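PDB 2PN0: prokaryotic transcription elongation factor GreA/GreB from Nitrosomonas europaea, which probably binds RNA polymerase as a member of the GreA/GreB family of transcription elongation factors. Local coordinates for residues Val63-Glu68 with Val122-Val127. Sequence-based numbering, arbitrary orientation.
Sequences VRFRVE and VRIVEV
Arg64 O takes two N-H groups from the facing strand. Val125 N lies 2.7 Å from Arg64 O, and Glu126 N makes a weak, longer bond to that oxygen at 3.4 Å. Two residues thus face one: this is a classic beta bulge in the antiparallel pairing of Val63-Val67 with Val122-Val127. Arg64 N returns a nearly straight bond to Glu126 O (2.8 Å, 175° at the hydrogen). Beyond the bulge, Arg66 and Arg123 form a regular hydrogen-bonded pair, N to O both ways.

The extra residue puts the Val125 side chain between two arginines. With CG1 anti to the carbonyl carbon (chi1 -63°), CG2 falls between the backbone N and the carbonyl carbon and meets Arg64 CB at 3.5 Å. Val125 CG1 touches Arg66 CB and, in the conformer given, lies over one face of the Arg66 guanidinium, 3.5 Å from Arg66 NH1. Arg64 NH1 is hydrogen-bonded to the cysteinesulfonic acid at position 75, and Arg123 forms a salt bridge with Glu109.

Val63, Phe65, Val67, Val122 and Ile124 point to the opposite face of the sheet and are buried. Val63 CG1 packs on Ile124 CG2 at 3.6 Å and also covers one face of the Phe65 ring, toward the rim. Ile124 and Phe65 run side by side, with Ile124 CG1 against Phe65 CE1. Val122 CG2 meets Phe65 CD1 at 3.5 Å, and Val122 CG1 meets Val67 CG1. An alanine in place of Ile124 would probably leave a gap beside Val63 CG1 and Phe65 CE1. Phe74 adds a second ring next to Phe65.

The contact joins an outer and the central strand of the three-stranded antiparallel sheet. The bulge lets Val125 pack on the aliphatic part of both arginines, while Glu109 probably eases the repulsion between Arg66 and Arg123.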
loop_
_atom_site.group_PDB
_atom_site.type_symbol
_atom_site.label_atom_id
_atom_site.label_comp_id
_atom_site.label_asym_id
_atom_site.label_seq_id
_atom_site.Cartn_x
_atom_site.Cartn_y
_atom_site.Cartn_z
ATOM N N VAL A 63 4.327 -12.714 -5.537
ATOM C CA VAL A 63 4.144 -13.226 -4.196
ATOM C C VAL A 63 2.708 -13.709 -4.077
ATOM O O VAL A 63 1.766 -12.961 -4.344
ATOM C CB VAL A 63 4.480 -12.125 -3.146
ATOM C CG1 VAL A 63 4.410 -12.673 -1.710
ATOM C CG2 VAL A 63 5.873 -11.507 -3.415
ATOM N N ARG A 64 2.550 -14.977 -3.685
ATOM C CA ARG A 64 1.225 -15.553 -3.427
ATOM C C ARG A 64 0.957 -15.515 -1.936
ATOM O O ARG A 64 1.805 -15.962 -1.165
ATOM C CB ARG A 64 1.185 -17.003 -3.918
ATOM C CG ARG A 64 -0.151 -17.656 -3.763
ATOM C CD ARG A 64 -0.228 -18.810 -4.710
ATOM N NE ARG A 64 -1.441 -19.588 -4.619
ATOM C CZ ARG A 64 -2.660 -19.213 -5.029
ATOM N NH1 ARG A 64 -2.890 -18.001 -5.528
ATOM N NH2 ARG A 64 -3.679 -20.071 -4.918
ATOM N N PHE A 65 -0.200 -14.988 -1.541
ATOM C CA PHE A 65 -0.552 -14.820 -0.142
ATOM C C PHE A 65 -1.795 -15.591 0.201
ATOM O O PHE A 65 -2.704 -15.699 -0.636
ATOM C CB PHE A 65 -0.946 -13.364 0.144
ATOM C CG PHE A 65 0.140 -12.370 -0.084
ATOM C CD1 PHE A 65 1.051 -12.065 0.936
ATOM C CD2 PHE A 65 0.237 -11.710 -1.320
ATOM C CE1 PHE A 65 2.050 -11.120 0.746
ATOM C CE2 PHE A 65 1.268 -10.757 -1.551
ATOM C CZ PHE A 65 2.152 -10.457 -0.499
ATOM N N ARG A 66 -1.875 -16.105 1.433
ATOM C CA ARG A 66 -3.139 -16.625 1.954
ATOM C C ARG A 66 -3.576 -15.759 3.136
ATOM O O ARG A 66 -2.764 -15.447 4.015
ATOM C CB ARG A 66 -3.055 -18.097 2.381
ATOM C CG ARG A 66 -4.445 -18.732 2.595
ATOM C CD ARG A 66 -4.427 -20.164 3.152
ATOM N NE ARG A 66 -3.750 -21.126 2.272
ATOM C CZ ARG A 66 -2.511 -21.581 2.471
ATOM N NH1 ARG A 66 -1.798 -21.156 3.520
ATOM N NH2 ARG A 66 -1.975 -22.456 1.619
ATOM N N VAL A 67 -4.842 -15.361 3.133
ATOM C CA VAL A 67 -5.376 -14.601 4.254
ATOM C C VAL A 67 -5.631 -15.580 5.390
ATOM O O VAL A 67 -6.183 -16.680 5.186
ATOM C CB VAL A 67 -6.664 -13.841 3.885
ATOM C CG1 VAL A 67 -6.421 -12.932 2.680
ATOM C CG2 VAL A 67 -7.752 -14.800 3.581
ATOM N N GLU A 68 -5.230 -15.221 6.604
ATOM C CA GLU A 68 -5.494 -16.171 7.683
ATOM C C GLU A 68 -6.977 -16.426 7.995
ATOM O O GLU A 68 -7.351 -17.595 8.138
ATOM C CB GLU A 68 -4.607 -15.981 8.925
ATOM C CG GLU A 68 -4.779 -14.697 9.703
ATOM C CD GLU A 68 -4.608 -14.937 11.189
ATOM O OE1 GLU A 68 -5.559 -14.629 11.909
ATOM O OE2 GLU A 68 -3.562 -15.462 11.646
ATOM N N VAL A 122 -1.779 -11.891 6.464
ATOM C CA VAL A 122 -1.559 -12.823 5.350
ATOM C C VAL A 122 -0.219 -13.519 5.518
ATOM O O VAL A 122 0.692 -12.976 6.154
ATOM C CB VAL A 122 -1.600 -12.124 3.973
ATOM C CG1 VAL A 122 -3.028 -11.574 3.687
ATOM C CG2 VAL A 122 -0.538 -10.955 3.865
ATOM N N ARG A 123 -0.112 -14.724 4.944
ATOM C CA ARG A 123 1.164 -15.399 4.923
ATOM C C ARG A 123 1.595 -15.562 3.488
ATOM O O ARG A 123 0.775 -15.850 2.626
ATOM C CB ARG A 123 1.021 -16.794 5.562
ATOM C CG ARG A 123 2.311 -17.616 5.569
ATOM C CD ARG A 123 1.997 -19.060 6.019
ATOM N NE ARG A 123 1.494 -19.082 7.394
ATOM C CZ ARG A 123 1.020 -20.175 7.995
ATOM N NH1 ARG A 123 0.959 -21.326 7.315
ATOM N NH2 ARG A 123 0.589 -20.121 9.261
ATOM N N ILE A 124 2.891 -15.422 3.242
ATOM C CA ILE A 124 3.407 -15.659 1.914
ATOM C C ILE A 124 3.480 -17.152 1.677
ATOM O O ILE A 124 4.238 -17.862 2.353
ATOM C CB ILE A 124 4.811 -15.041 1.717
ATOM C CG1 ILE A 124 4.746 -13.492 1.847
ATOM C CG2 ILE A 124 5.403 -15.512 0.349
ATOM C CD1 ILE A 124 6.088 -12.804 1.889
ATOM N N VAL A 125 2.668 -17.628 0.732
ATOM C CA VAL A 125 2.558 -19.061 0.487
ATOM C C VAL A 125 3.569 -19.538 -0.571
ATOM O O VAL A 125 4.042 -20.705 -0.516
ATOM C CB VAL A 125 1.089 -19.519 0.189
ATOM C CG1 VAL A 125 0.207 -19.256 1.376
ATOM C CG2 VAL A 125 0.534 -18.869 -1.000
ATOM N N GLU A 126 3.946 -18.639 -1.476
ATOM C CA GLU A 126 4.854 -18.965 -2.596
ATOM C C GLU A 126 5.437 -17.706 -3.193
ATOM O O GLU A 126 4.783 -16.661 -3.227
ATOM C CB GLU A 126 4.084 -19.714 -3.693
ATOM C CG GLU A 126 4.976 -20.338 -4.783
ATOM C CD GLU A 126 4.235 -21.210 -5.763
ATOM O OE1 GLU A 126 2.984 -21.321 -5.695
ATOM O OE2 GLU A 126 4.928 -21.774 -6.636
ATOM N N VAL A 127 6.668 -17.820 -3.678
ATOM C CA VAL A 127 7.334 -16.727 -4.402
ATOM C C VAL A 127 7.727 -17.289 -5.773
ATOM O O VAL A 127 8.244 -18.389 -5.844
ATOM C CB VAL A 127 8.571 -16.279 -3.622
ATOM C CG1 VAL A 127 9.326 -15.214 -4.389
ATOM C CG2 VAL A 127 8.153 -15.729 -2.233
#